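Side-chain contacts in 2,3-dihydroxybenzoate-AMP ligase (Bacillus subtilis, PDB 1MDB), which is an AMP-binding enzyme of the ANL superfamily, with a large AMP-binding part followed by a smaller C-terminal domain: residues K309-A314 with A441-E446; E55-A60 with L95-A100. One frame throughout, in Å; residues are numbered along the deposited sequence.

Each contact centres on an acid held by a basic side chain: a loop lysine meeting a helix in contact 1, two helices in contact 2. Contact 1 joins the AMP-binding part of the chain to its C-terminal domain and lies beside the nucleotide: Lys-309 N is 3.2 Å from N1 of AMP, while its side chain stays about 11 Å from the bound 2,3-dihydroxy-benzoic acid. Contact 2 is a buried helix pairing wholly within the AMP-binding part. The two centres are 43 Å apart, on opposite sides of the chain's centre, and the nearest atoms are about 27 Å apart. Along the sequence, contact 2 is complete before contact 1 begins.

Contact 1: K309-A314 with A441-E446; sequences KFSAEA and AAEEVE. With AMP (adenosine monophosphate), chain D.
Ser-311 and Glu-443 mark the closest approach of the two backbones, with their CA atoms 7.3 Å apart. Loop 309-311, ending in Ser-311 as the N-cap residue of helix 312-315, lies beside the first turn of helix 442-449, which holds Glu-443. The contact is a small one, centred on the Glu-443 carboxylate, which is gripped at both oxygens. Lys-309 runs fully extended beyond CG and crosses the glutamate side chain at about a right angle. Its NZ comes in over the carboxylate, 71° out of the plane, and makes a salt bridge to Glu-443 OE1 at 2.7 Å. On the way, Lys-309 CD packs 3.4 Å from the carboxylate carbon CD of Glu-443. The other oxygen, Glu-443 OE2, accepts a hydrogen bond from Ser-311 OG (2.8 Å) through its anti lone pair. It also accepts one from a water (O to OE2, 2.6 Å), which in turn takes the N-H of Ala-312. A bend at chi2 of Glu-443 (-77°) sets the carboxylate between lysine and serine. The ammonium of Lys-309, with the N-H of Ala-312 behind the water, probably favours the charged carboxylate. Lys-309 also faces AMP: its N lies 3.2 Å from the adenine N1, and its CB packs 3.8 Å from the adenine C2. The contact thus joins the nucleotide pocket to the C-terminal domain. That domain is known to change orientation in ANL enzymes, so these bonds probably belong to the arrangement captured here. Around them, Lys-309 NZ has a second partner in Val-425 O of strand 423-428, Asn-447 OD1 accepts from Glu-313 N as a second tie between helices 442-449 and 312-315, and Phe-310 turns away to pack on helix 280-292.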
loop_
_atom_site.group_PDB
_atom_site.type_symbol
_atom_site.label_atom_id
_atom_site.label_comp_id
_atom_site.label_asym_id
_atom_site.label_seq_id
_atom_site.Cartn_x
_atom_site.Cartn_y
_atom_site.Cartn_z
ATOM N N LYS A 309 -5.348 -4.759 -9.627
ATOM C CA LYS A 309 -4.953 -5.690 -10.674
ATOM C C LYS A 309 -4.288 -5.035 -11.887
ATOM O O LYS A 309 -4.825 -4.109 -12.492
ATOM C CB LYS A 309 -6.168 -6.496 -11.130
ATOM C CG LYS A 309 -5.841 -7.632 -12.076
ATOM C CD LYS A 309 -7.091 -8.419 -12.412
ATOM C CE LYS A 309 -6.779 -9.556 -13.370
ATOM N NZ LYS A 309 -8.018 -10.265 -13.773
ATOM N N PHE A 310 -3.100 -5.512 -12.233
ATOM C CA PHE A 310 -2.408 -4.992 -13.402
ATOM C C PHE A 310 -2.869 -5.920 -14.523
ATOM O O PHE A 310 -2.447 -7.075 -14.605
ATOM C CB PHE A 310 -0.891 -5.064 -13.204
ATOM C CG PHE A 310 -0.102 -4.335 -14.250
ATOM C CD1 PHE A 310 -0.564 -3.136 -14.783
ATOM C CD2 PHE A 310 1.123 -4.829 -14.681
ATOM C CE1 PHE A 310 0.177 -2.441 -15.728
ATOM C CE2 PHE A 310 1.872 -4.145 -15.621
ATOM C CZ PHE A 310 1.397 -2.946 -16.148
ATOM N N SER A 311 -3.761 -5.407 -15.362
ATOM C CA SER A 311 -4.336 -6.170 -16.464
ATOM C C SER A 311 -3.317 -6.824 -17.395
ATOM O O SER A 311 -2.263 -6.256 -17.696
ATOM C CB SER A 311 -5.281 -5.275 -17.268
ATOM O OG SER A 311 -6.433 -4.949 -16.497
ATOM N N ALA A 312 -3.667 -8.020 -17.857
ATOM C CA ALA A 312 -2.821 -8.821 -18.733
ATOM C C ALA A 312 -2.284 -8.080 -19.949
ATOM O O ALA A 312 -1.098 -8.181 -20.253
ATOM C CB ALA A 312 -3.592 -10.074 -19.181
ATOM N N GLU A 313 -3.154 -7.344 -20.637
ATOM C CA GLU A 313 -2.788 -6.592 -21.834
ATOM C C GLU A 313 -1.657 -5.595 -21.565
ATOM O O GLU A 313 -0.893 -5.239 -22.471
ATOM C CB GLU A 313 -4.025 -5.858 -22.375
ATOM C CG GLU A 313 -3.814 -5.004 -23.637
ATOM C CD GLU A 313 -3.423 -5.817 -24.873
ATOM O OE1 GLU A 313 -4.001 -6.905 -25.095
ATOM O OE2 GLU A 313 -2.548 -5.358 -25.634
ATOM N N ALA A 314 -1.550 -5.140 -20.321
ATOM C CA ALA A 314 -0.502 -4.193 -19.970
ATOM C C ALA A 314 0.691 -4.938 -19.412
ATOM O O ALA A 314 1.820 -4.699 -19.819
ATOM C CB ALA A 314 -1.011 -3.186 -18.950
ATOM N N ALA A 441 -17.591 -8.486 -14.755
ATOM C CA ALA A 441 -16.269 -8.311 -14.177
ATOM C C ALA A 441 -15.669 -7.101 -14.887
ATOM O O ALA A 441 -15.219 -7.199 -16.028
ATOM C CB ALA A 441 -15.408 -9.563 -14.416
ATOM N N ALA A 442 -15.675 -5.959 -14.206
ATOM C CA ALA A 442 -15.157 -4.714 -14.767
ATOM C C ALA A 442 -13.779 -4.845 -15.418
ATOM O O ALA A 442 -13.580 -4.453 -16.572
ATOM C CB ALA A 442 -15.119 -3.632 -13.678
ATOM N N GLU A 443 -12.836 -5.404 -14.676
ATOM C CA GLU A 443 -11.463 -5.571 -15.152
ATOM C C GLU A 443 -11.365 -6.394 -16.442
ATOM O O GLU A 443 -10.491 -6.154 -17.280
ATOM C CB GLU A 443 -10.617 -6.190 -14.030
ATOM C CG GLU A 443 -9.120 -6.298 -14.304
ATOM C CD GLU A 443 -8.760 -7.451 -15.231
ATOM O OE1 GLU A 443 -9.474 -8.478 -15.212
ATOM O OE2 GLU A 443 -7.755 -7.336 -15.966
ATOM N N GLU A 444 -12.262 -7.360 -16.607
ATOM C CA GLU A 444 -12.260 -8.179 -17.812
ATOM C C GLU A 444 -12.459 -7.268 -19.028
ATOM O O GLU A 444 -11.777 -7.411 -20.049
ATOM C CB GLU A 444 -13.382 -9.226 -17.745
ATOM C CG GLU A 444 -13.444 -10.147 -18.959
ATOM C CD GLU A 444 -14.689 -11.027 -18.989
ATOM O OE1 GLU A 444 -14.924 -11.667 -20.028
ATOM O OE2 GLU A 444 -15.429 -11.089 -17.988
ATOM N N VAL A 445 -13.383 -6.319 -18.903
ATOM C CA VAL A 445 -13.684 -5.381 -19.979
ATOM C C VAL A 445 -12.582 -4.333 -20.142
ATOM O O VAL A 445 -12.239 -3.942 -21.261
ATOM C CB VAL A 445 -15.020 -4.658 -19.717
ATOM C CG1 VAL A 445 -15.362 -3.765 -20.887
ATOM C CG2 VAL A 445 -16.131 -5.683 -19.487
ATOM N N GLU A 446 -12.030 -3.870 -19.028
ATOM C CA GLU A 446 -10.966 -2.880 -19.099
ATOM C C GLU A 446 -9.764 -3.458 -19.871
ATOM O O GLU A 446 -9.171 -2.771 -20.708
ATOM C CB GLU A 446 -10.568 -2.453 -17.686
ATOM C CG GLU A 446 -11.725 -1.822 -16.889
ATOM C CD GLU A 446 -11.433 -1.740 -15.403
ATOM O OE1 GLU A 446 -12.335 -1.363 -14.618
ATOM O OE2 GLU A 446 -10.287 -2.052 -15.021
HETATM P P AMP D . -4.320 -1.977 0.908
HETATM O O1P AMP D . -4.334 -2.283 2.382
HETATM O O2P AMP D . -4.516 -0.536 0.574
HETATM O O3P AMP D . -3.111 -2.556 0.219
HETATM O "O5'" AMP D . -5.659 -2.663 0.221
HETATM C "C5'" AMP D . -5.762 -4.093 -0.034
HETATM C "C4'" AMP D . -6.848 -4.350 -1.087
HETATM O "O4'" AMP D . -6.368 -3.744 -2.272
HETATM C "C3'" AMP D . -7.048 -5.786 -1.474
HETATM O "O3'" AMP D . -7.936 -6.461 -0.587
HETATM C "C2'" AMP D . -7.564 -5.671 -2.903
HETATM O "O2'" AMP D . -8.994 -5.477 -2.938
HETATM C "C1'" AMP D . -6.780 -4.487 -3.410
HETATM N N9 AMP D . -5.472 -5.109 -4.280
HETATM C C8 AMP D . -4.179 -4.941 -3.918
HETATM N N7 AMP D . -3.348 -5.498 -4.795
HETATM C C5 AMP D . -4.150 -6.016 -5.709
HETATM C C6 AMP D . -3.744 -6.698 -6.851
HETATM N N6 AMP D . -2.463 -6.899 -7.158
HETATM N N1 AMP D . -4.751 -7.154 -7.668
HETATM C C2 AMP D . -6.074 -6.962 -7.395
HETATM N N3 AMP D . -6.458 -6.299 -6.295
HETATM C C4 AMP D . -5.501 -5.810 -5.429
HETATM O O HOH W 1 -6.175 -9.116 -17.030
#

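Contact 2: E55-A60 with L95-A100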
loop_
_atom_site.group_PDB
_atom_site.type_symbol
_atom_site.label_atom_id
_atom_site.label_comp_id
_atom_site.label_asym_id
_atom_site.label_seq_id
_atom_site.Cartn_x
_atom_site.Cartn_y
_atom_site.Cartn_z
ATOM N N GLU A 55 24.320 5.648 11.221
ATOM C CA GLU A 55 23.752 6.987 11.300
ATOM C C GLU A 55 22.288 6.939 11.751
ATOM O O GLU A 55 21.909 7.584 12.731
ATOM C CB GLU A 55 23.862 7.653 9.930
ATOM C CG GLU A 55 22.984 8.868 9.723
ATOM C CD GLU A 55 23.762 10.163 9.714
ATOM O OE1 GLU A 55 24.974 10.126 9.416
ATOM O OE2 GLU A 55 23.157 11.224 9.989
ATOM N N LEU A 56 21.473 6.176 11.026
ATOM C CA LEU A 56 20.059 6.038 11.349
ATOM C C LEU A 56 19.908 5.507 12.773
ATOM O O LEU A 56 19.066 5.975 13.538
ATOM C CB LEU A 56 19.391 5.082 10.354
ATOM C CG LEU A 56 17.910 4.757 10.570
ATOM C CD1 LEU A 56 17.081 6.038 10.592
ATOM C CD2 LEU A 56 17.437 3.831 9.451
ATOM N N ASP A 57 20.741 4.526 13.115
ATOM C CA ASP A 57 20.734 3.920 14.442
ATOM C C ASP A 57 20.939 5.003 15.507
ATOM O O ASP A 57 20.164 5.109 16.468
ATOM C CB ASP A 57 21.862 2.884 14.535
ATOM C CG ASP A 57 21.780 2.031 15.789
ATOM O OD1 ASP A 57 22.818 1.848 16.453
ATOM O OD2 ASP A 57 20.686 1.527 16.107
ATOM N N THR A 58 21.977 5.813 15.321
ATOM C CA THR A 58 22.296 6.879 16.265
ATOM C C THR A 58 21.199 7.941 16.368
ATOM O O THR A 58 20.798 8.306 17.463
ATOM C CB THR A 58 23.629 7.575 15.899
ATOM O OG1 THR A 58 24.697 6.624 15.959
ATOM C CG2 THR A 58 23.926 8.713 16.875
ATOM N N ARG A 59 20.720 8.440 15.232
ATOM C CA ARG A 59 19.673 9.453 15.244
ATOM C C ARG A 59 18.407 8.929 15.931
ATOM O O ARG A 59 17.726 9.673 16.631
ATOM C CB ARG A 59 19.365 9.908 13.813
ATOM C CG ARG A 59 20.592 10.474 13.094
ATOM C CD ARG A 59 20.280 11.007 11.698
ATOM N NE ARG A 59 19.308 12.094 11.730
ATOM C CZ ARG A 59 19.503 13.292 11.187
ATOM N NH1 ARG A 59 20.640 13.561 10.568
ATOM N NH2 ARG A 59 18.561 14.221 11.263
ATOM N N ALA A 60 18.108 7.649 15.737
ATOM C CA ALA A 60 16.938 7.023 16.341
ATOM C C ALA A 60 17.042 6.994 17.877
ATOM O O ALA A 60 16.048 7.229 18.583
ATOM C CB ALA A 60 16.775 5.608 15.798
ATOM N N LEU A 95 10.369 6.025 17.601
ATOM C CA LEU A 95 9.095 5.700 18.228
ATOM C C LEU A 95 9.114 4.223 18.589
ATOM O O LEU A 95 8.664 3.829 19.661
ATOM C CB LEU A 95 7.941 6.000 17.277
ATOM C CG LEU A 95 7.688 7.498 17.059
ATOM C CD1 LEU A 95 6.658 7.699 15.958
ATOM C CD2 LEU A 95 7.205 8.125 18.374
ATOM N N PHE A 96 9.650 3.410 17.685
ATOM C CA PHE A 96 9.750 1.976 17.908
ATOM C C PHE A 96 10.556 1.657 19.173
ATOM O O PHE A 96 10.193 0.750 19.926
ATOM C CB PHE A 96 10.400 1.305 16.689
ATOM C CG PHE A 96 9.481 1.158 15.501
ATOM C CD1 PHE A 96 10.003 0.953 14.228
ATOM C CD2 PHE A 96 8.100 1.187 15.655
ATOM C CE1 PHE A 96 9.160 0.774 13.128
ATOM C CE2 PHE A 96 7.250 1.010 14.553
ATOM C CZ PHE A 96 7.784 0.803 13.297
ATOM N N ARG A 97 11.637 2.404 19.418
ATOM C CA ARG A 97 12.470 2.156 20.603
ATOM C C ARG A 97 11.875 2.687 21.904
ATOM O O ARG A 97 12.256 2.252 22.994
ATOM C CB ARG A 97 13.878 2.733 20.408
ATOM C CG ARG A 97 14.608 2.139 19.204
ATOM C CD ARG A 97 16.028 1.721 19.523
ATOM N NE ARG A 97 16.976 2.403 18.660
ATOM C CZ ARG A 97 17.845 1.809 17.853
ATOM N NH1 ARG A 97 17.913 0.491 17.776
ATOM N NH2 ARG A 97 18.648 2.549 17.113
ATOM N N LEU A 98 10.944 3.627 21.790
ATOM C CA LEU A 98 10.282 4.204 22.956
ATOM C C LEU A 98 9.009 3.421 23.235
ATOM O O LEU A 98 8.340 3.640 24.240
ATOM C CB LEU A 98 9.927 5.670 22.680
ATOM C CG LEU A 98 9.143 6.459 23.737
ATOM C CD1 LEU A 98 9.844 6.378 25.093
ATOM C CD2 LEU A 98 9.019 7.909 23.288
ATOM N N GLY A 99 8.676 2.501 22.337
ATOM C CA GLY A 99 7.462 1.725 22.508
ATOM C C GLY A 99 6.225 2.537 22.138
ATOM O O GLY A 99 5.097 2.165 22.484
ATOM N N ALA A 100 6.436 3.657 21.450
ATOM C CA ALA A 100 5.335 4.505 21.015
ATOM C C ALA A 100 4.853 3.997 19.657
ATOM O O ALA A 100 5.632 3.456 18.866
ATOM C CB ALA A 100 5.786 5.950 20.915
#
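Arg-97 reaches Asp-57 because its chi1 of -59° places CG opposite the carbonyl carbon, and bends at chi2 and chi3 then carry the guanidinium across to helix 53-70; Asp-57, with CG trans to its N (chi1 -170°), brings OD2 to meet it. The result is a buried interhelical salt bridge between this helix and the last turn of helix 86-98. Asp-57 OD2 sits at the guanidinium edge, near its plane, and accepts a hydrogen bond from Arg-97 NH2; the modelled 2.5 Å between OD2 and NH2 is very short, so its exact value is doubtful. The carboxylate and guanidinium planes are turned 75° apart, so the two groups do not pair side by side: NH2 alone bonds to Asp-57. The same NH2 also makes a weak, poorly angled bond to the backbone O of Asp-57, at 3.0 Å. Asp-57 OD1 bridges to Arg-32 and Arg-97 NE to Asp-61, so two acids probably offset two arginines that lie close together, with Leu-31 of helix 27-38 packing on both Asp-57 and Arg-97. Two residues after Arg-97 the helix ends in a Schellman motif, with Gly-99 at positive phi as its C-prime residue and Ala-100 N bonded to Leu-95 O at 2.9 Å. Facing the arginine one turn on from Asp-57, the methyl CB of Ala-60 meets Arg-97 NH2 at 3.8 Å.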